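Local coordinates for protein molinate hydrolase (Gulosibacter molinativorax, PDB 4UB9) that hydrolyses the thiocarbamate pesticide molinate, as a zinc-binding member of the amidohydrolase family, at residues V98-G103 / W395-D400; E128-A133 / A166-A171. All coordinates share one frame; numbering follows the deposited sequence.

Interaction 1 of 2, residues V98-G103 / W395-D400; sequences VHLLDG and WTLGED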
# COMPACT_ATOMS: atom_id res chain seq x y z
N VAL A 98 -28.67 0.71 -14.20
CA VAL A 98 -27.90 1.90 -13.84
C VAL A 98 -27.64 1.98 -12.34
O VAL A 98 -28.18 1.22 -11.54
CB VAL A 98 -28.65 3.21 -14.23
CG1 VAL A 98 -29.03 3.18 -15.68
CG2 VAL A 98 -29.87 3.42 -13.35
N HIS A 99 -26.80 2.93 -11.96
CA HIS A 99 -26.54 3.26 -10.56
C HIS A 99 -26.59 4.77 -10.39
O HIS A 99 -25.69 5.51 -10.81
CB HIS A 99 -25.21 2.70 -10.13
CG HIS A 99 -25.13 1.22 -10.29
ND1 HIS A 99 -24.22 0.60 -11.12
CD2 HIS A 99 -25.85 0.22 -9.73
CE1 HIS A 99 -24.40 -0.71 -11.08
NE2 HIS A 99 -25.37 -0.96 -10.23
N LEU A 100 -27.64 5.21 -9.72
CA LEU A 100 -27.94 6.62 -9.56
C LEU A 100 -27.10 7.32 -8.47
O LEU A 100 -27.03 8.55 -8.45
CB LEU A 100 -29.43 6.81 -9.33
CG LEU A 100 -30.26 6.27 -10.53
CD1 LEU A 100 -31.76 6.34 -10.26
CD2 LEU A 100 -29.97 7.02 -11.84
N LEU A 101 -26.50 6.53 -7.57
CA LEU A 101 -25.25 6.91 -6.89
C LEU A 101 -24.19 6.09 -7.59
O LEU A 101 -24.31 4.87 -7.69
CB LEU A 101 -25.28 6.59 -5.40
CG LEU A 101 -26.22 7.42 -4.52
CD1 LEU A 101 -26.08 7.05 -3.05
CD2 LEU A 101 -25.94 8.90 -4.68
N ASP A 102 -23.13 6.74 -8.06
CA ASP A 102 -22.23 6.14 -9.07
C ASP A 102 -21.32 5.06 -8.52
O ASP A 102 -20.23 5.31 -8.03
CB ASP A 102 -21.38 7.22 -9.74
CG ASP A 102 -20.64 6.71 -10.96
OD1 ASP A 102 -20.46 5.47 -11.13
OD2 ASP A 102 -20.29 7.56 -11.79
N GLY A 103 -21.74 3.83 -8.68
CA GLY A 103 -21.03 2.70 -8.10
C GLY A 103 -19.76 2.30 -8.81
O GLY A 103 -18.79 1.82 -8.18
N TRP A 395 -19.75 3.80 -19.09
CA TRP A 395 -20.32 4.10 -17.74
C TRP A 395 -20.77 5.56 -17.51
O TRP A 395 -21.12 5.95 -16.42
CB TRP A 395 -19.32 3.73 -16.69
CG TRP A 395 -18.86 2.31 -16.84
CD1 TRP A 395 -19.64 1.22 -16.80
CD2 TRP A 395 -17.55 1.86 -17.06
NE1 TRP A 395 -18.89 0.08 -16.95
CE2 TRP A 395 -17.59 0.45 -17.15
CE3 TRP A 395 -16.31 2.49 -17.23
CZ2 TRP A 395 -16.45 -0.34 -17.34
CZ3 TRP A 395 -15.16 1.69 -17.47
CH2 TRP A 395 -15.25 0.30 -17.49
N THR A 396 -20.87 6.30 -18.61
CA THR A 396 -21.27 7.69 -18.58
C THR A 396 -22.78 7.83 -18.79
O THR A 396 -23.28 7.76 -19.89
CB THR A 396 -20.51 8.51 -19.63
OG1 THR A 396 -19.10 8.33 -19.45
CG2 THR A 396 -20.85 9.97 -19.52
N LEU A 397 -23.49 7.96 -17.69
CA LEU A 397 -24.93 8.00 -17.71
C LEU A 397 -25.44 9.11 -18.64
O LEU A 397 -24.93 10.22 -18.59
CB LEU A 397 -25.49 8.24 -16.31
CG LEU A 397 -27.00 8.12 -16.17
CD1 LEU A 397 -27.49 6.72 -16.47
CD2 LEU A 397 -27.41 8.53 -14.76
N GLY A 398 -26.46 8.81 -19.43
CA GLY A 398 -27.09 9.79 -20.33
C GLY A 398 -26.73 9.53 -21.77
O GLY A 398 -27.43 9.98 -22.65
N GLU A 399 -25.59 8.89 -21.97
CA GLU A 399 -25.10 8.45 -23.28
C GLU A 399 -24.71 6.98 -23.36
O GLU A 399 -24.47 6.46 -24.45
CB GLU A 399 -23.83 9.23 -23.63
CG GLU A 399 -24.07 10.71 -23.83
CD GLU A 399 -22.85 11.44 -24.38
OE1 GLU A 399 -22.14 10.89 -25.24
OE2 GLU A 399 -22.64 12.58 -23.96
N ASP A 400 -24.64 6.34 -22.21
CA ASP A 400 -24.25 4.95 -22.08
C ASP A 400 -25.14 3.98 -22.91
O ASP A 400 -24.64 3.03 -23.48
CB ASP A 400 -24.34 4.56 -20.62
CG ASP A 400 -25.76 4.81 -20.01
OD1 ASP A 400 -26.29 5.95 -20.10
OD2 ASP A 400 -26.34 3.85 -19.44
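Val98 and Leu397 stand opposite each other with their CA atoms 7.8 Å apart, at the closest backbone approach between two irregular segments: 98-103 runs from the end of strand 97-98 to helix 103-106, while the loop segment 395-400 leads into helix 400-410. Leu397 carries the contact. With its CG anti to the backbone N (chi1 -172°), it reaches across and divides its two methyl groups between two partners. CD1 meets Val98 CG1 at 3.9 Å, the two side chains lying at about a right angle, whereas CD2 comes within 4.2 Å of Leu100 CD2 from a more slanting approach. Val141 of strand 138-143 touches Val98 and Leu100, and Ala129 of helix 122-135 touches Leu100 and Leu397, so the leucines pack against both a strand and a helix of the barrel. Just beyond Leu397 the chain turns tightly: Gly398 N donates to Asp400 OD1 over 2.9 Å, nearly in line with the carboxylate C-O bond but bent at the hydrogen (139°). The other oxygen, Asp400 OD2, is hydrogen-bonded to Thr372 OG1, so both carboxylate oxygens have a partner. On the facing segment, Asp102 OD1 caps helix 103-106 through Met105 N. Polar bonding is thus kept within each segment or directed to other neighbours, and the two segments are joined purely by the apolar packing of buried methyl groups.

Interaction 2 of 2, residues E128-A133 / A166-A171; sequences EAAQIA and ARIFFA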
# COMPACT_ATOMS: atom_id res chain seq x y z
N GLU A 128 -31.04 14.14 -9.70
CA GLU A 128 -30.17 14.72 -10.77
C GLU A 128 -29.76 13.65 -11.80
O GLU A 128 -29.83 13.87 -13.01
CB GLU A 128 -28.91 15.36 -10.18
CG GLU A 128 -27.93 15.93 -11.20
CD GLU A 128 -26.62 16.43 -10.60
OE1 GLU A 128 -26.19 15.87 -9.57
OE2 GLU A 128 -26.00 17.39 -11.13
N ALA A 129 -29.33 12.47 -11.31
CA ALA A 129 -28.89 11.40 -12.21
C ALA A 129 -30.06 10.86 -13.05
O ALA A 129 -29.90 10.56 -14.24
CB ALA A 129 -28.26 10.28 -11.44
N ALA A 130 -31.23 10.78 -12.43
CA ALA A 130 -32.44 10.37 -13.15
C ALA A 130 -32.81 11.38 -14.26
O ALA A 130 -33.31 11.03 -15.32
CB ALA A 130 -33.59 10.22 -12.19
N GLN A 131 -32.56 12.65 -13.98
CA GLN A 131 -32.82 13.73 -14.96
C GLN A 131 -31.84 13.66 -16.10
O GLN A 131 -32.20 13.92 -17.24
CB GLN A 131 -32.75 15.10 -14.29
CG GLN A 131 -33.92 15.32 -13.37
CD GLN A 131 -33.74 16.54 -12.48
OE1 GLN A 131 -32.92 17.40 -12.72
NE2 GLN A 131 -34.51 16.58 -11.44
N ILE A 132 -30.61 13.30 -15.80
CA ILE A 132 -29.62 13.12 -16.83
C ILE A 132 -29.94 11.93 -17.74
O ILE A 132 -29.69 11.95 -18.92
CB ILE A 132 -28.23 12.98 -16.23
CG1 ILE A 132 -27.81 14.35 -15.71
CG2 ILE A 132 -27.22 12.48 -17.26
CD1 ILE A 132 -26.48 14.35 -15.00
N ALA A 133 -30.55 10.89 -17.17
CA ALA A 133 -30.99 9.77 -17.99
C ALA A 133 -32.12 10.25 -18.92
O ALA A 133 -32.09 9.98 -20.12
CB ALA A 133 -31.47 8.63 -17.13
N ALA A 166 -36.43 10.56 -15.00
CA ALA A 166 -36.85 9.23 -15.38
C ALA A 166 -37.49 8.53 -14.20
O ALA A 166 -37.09 8.77 -13.05
CB ALA A 166 -35.67 8.40 -15.88
N ARG A 167 -38.50 7.69 -14.45
CA ARG A 167 -39.05 6.95 -13.34
C ARG A 167 -38.07 5.84 -12.97
O ARG A 167 -37.32 5.29 -13.80
CB ARG A 167 -40.46 6.44 -13.56
CG ARG A 167 -40.60 5.18 -14.34
CD ARG A 167 -42.06 4.72 -14.38
NE ARG A 167 -42.89 5.69 -15.07
CZ ARG A 167 -42.84 5.98 -16.37
NH1 ARG A 167 -42.02 5.36 -17.21
NH2 ARG A 167 -43.65 6.92 -16.86
N ILE A 168 -38.07 5.56 -11.69
CA ILE A 168 -37.13 4.66 -11.07
C ILE A 168 -37.80 3.44 -10.49
O ILE A 168 -38.81 3.53 -9.80
CB ILE A 168 -36.43 5.34 -9.91
CG1 ILE A 168 -35.68 6.57 -10.38
CG2 ILE A 168 -35.42 4.37 -9.26
CD1 ILE A 168 -35.13 7.39 -9.24
N PHE A 169 -37.18 2.31 -10.76
CA PHE A 169 -37.41 1.08 -10.00
C PHE A 169 -36.08 0.56 -9.50
O PHE A 169 -35.09 0.61 -10.21
CB PHE A 169 -38.11 0.04 -10.86
CG PHE A 169 -39.42 0.50 -11.37
CD1 PHE A 169 -40.51 0.67 -10.52
CD2 PHE A 169 -39.57 0.82 -12.74
CE1 PHE A 169 -41.75 1.14 -10.99
CE2 PHE A 169 -40.78 1.29 -13.21
CZ PHE A 169 -41.88 1.44 -12.34
N PHE A 170 -36.07 0.03 -8.27
CA PHE A 170 -34.81 -0.35 -7.66
C PHE A 170 -34.76 -1.70 -6.93
O PHE A 170 -35.77 -2.23 -6.50
CB PHE A 170 -34.34 0.77 -6.77
CG PHE A 170 -35.25 1.05 -5.64
CD1 PHE A 170 -35.28 0.20 -4.55
CD2 PHE A 170 -36.02 2.18 -5.62
CE1 PHE A 170 -36.12 0.48 -3.47
CE2 PHE A 170 -36.85 2.47 -4.55
CZ PHE A 170 -36.90 1.63 -3.47
N ALA A 171 -33.55 -2.22 -6.82
CA ALA A 171 -33.24 -3.40 -6.01
C ALA A 171 -32.88 -3.07 -4.59
O ALA A 171 -32.94 -3.92 -3.71
CB ALA A 171 -32.06 -4.16 -6.59
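A helix-to-strand contact of the TIM-barrel-like amidohydrolase fold brings the outer helix 122-135 against the start of strand 167-170, which lies parallel to strand 138-143 in the sheet. Ala130 and Ala166 form its centre, their CA atoms only 5.1 Å apart. Such closeness suits two alanines, whose single methyl groups let the helix and the incoming chain come almost backbone to backbone. Ala166 N donates to Ala130 O over 3.2 Å, and the bond is nearly straight at the hydrogen (167°). The donor nevertheless stands well above the carbonyl plane, 67° out of it, so it approaches over the face of the carbonyl group. Next to this bond, Ala166 CB rests 3.6 Å from the same Ala130 O and faces Ala133 CB, one helical turn further along. Gln131 NE2 is hydrogen-bonded to Glu164 O, just before Ala166 in the chain. The Arg167 side chain leaves the strand away from the helix, and its guanidinium group forms salt bridges with Asp446 and Glu470. Ile168 returns to the helix: its extended side chain (chi2 172°) brings CD1 to 4.4 Å from Ala130 CB.

In the fold
Interaction 2 is nested in the long chain loop that interaction 1 closes, and their centres lie about 10 Å apart. They touch directly in the buried interior: Leu397 CD2 makes a close methyl-to-carbonyl contact, 3.2 Å from Ala129 O of helix 122-135, and Leu100 CD1 lies 3.7 Å from Ile168 CD1. Leu100 and Ile168 thereby join the apolar side chains of the two contacts, and Val141, already against Val98 and Leu100, also touches Ala133 and Ile168. Neither contact includes His282 or His302, which bind the zinc ion. The side chain of Val98 is about 12 Å from the zinc ion, so interaction 1 lies away from the metal site.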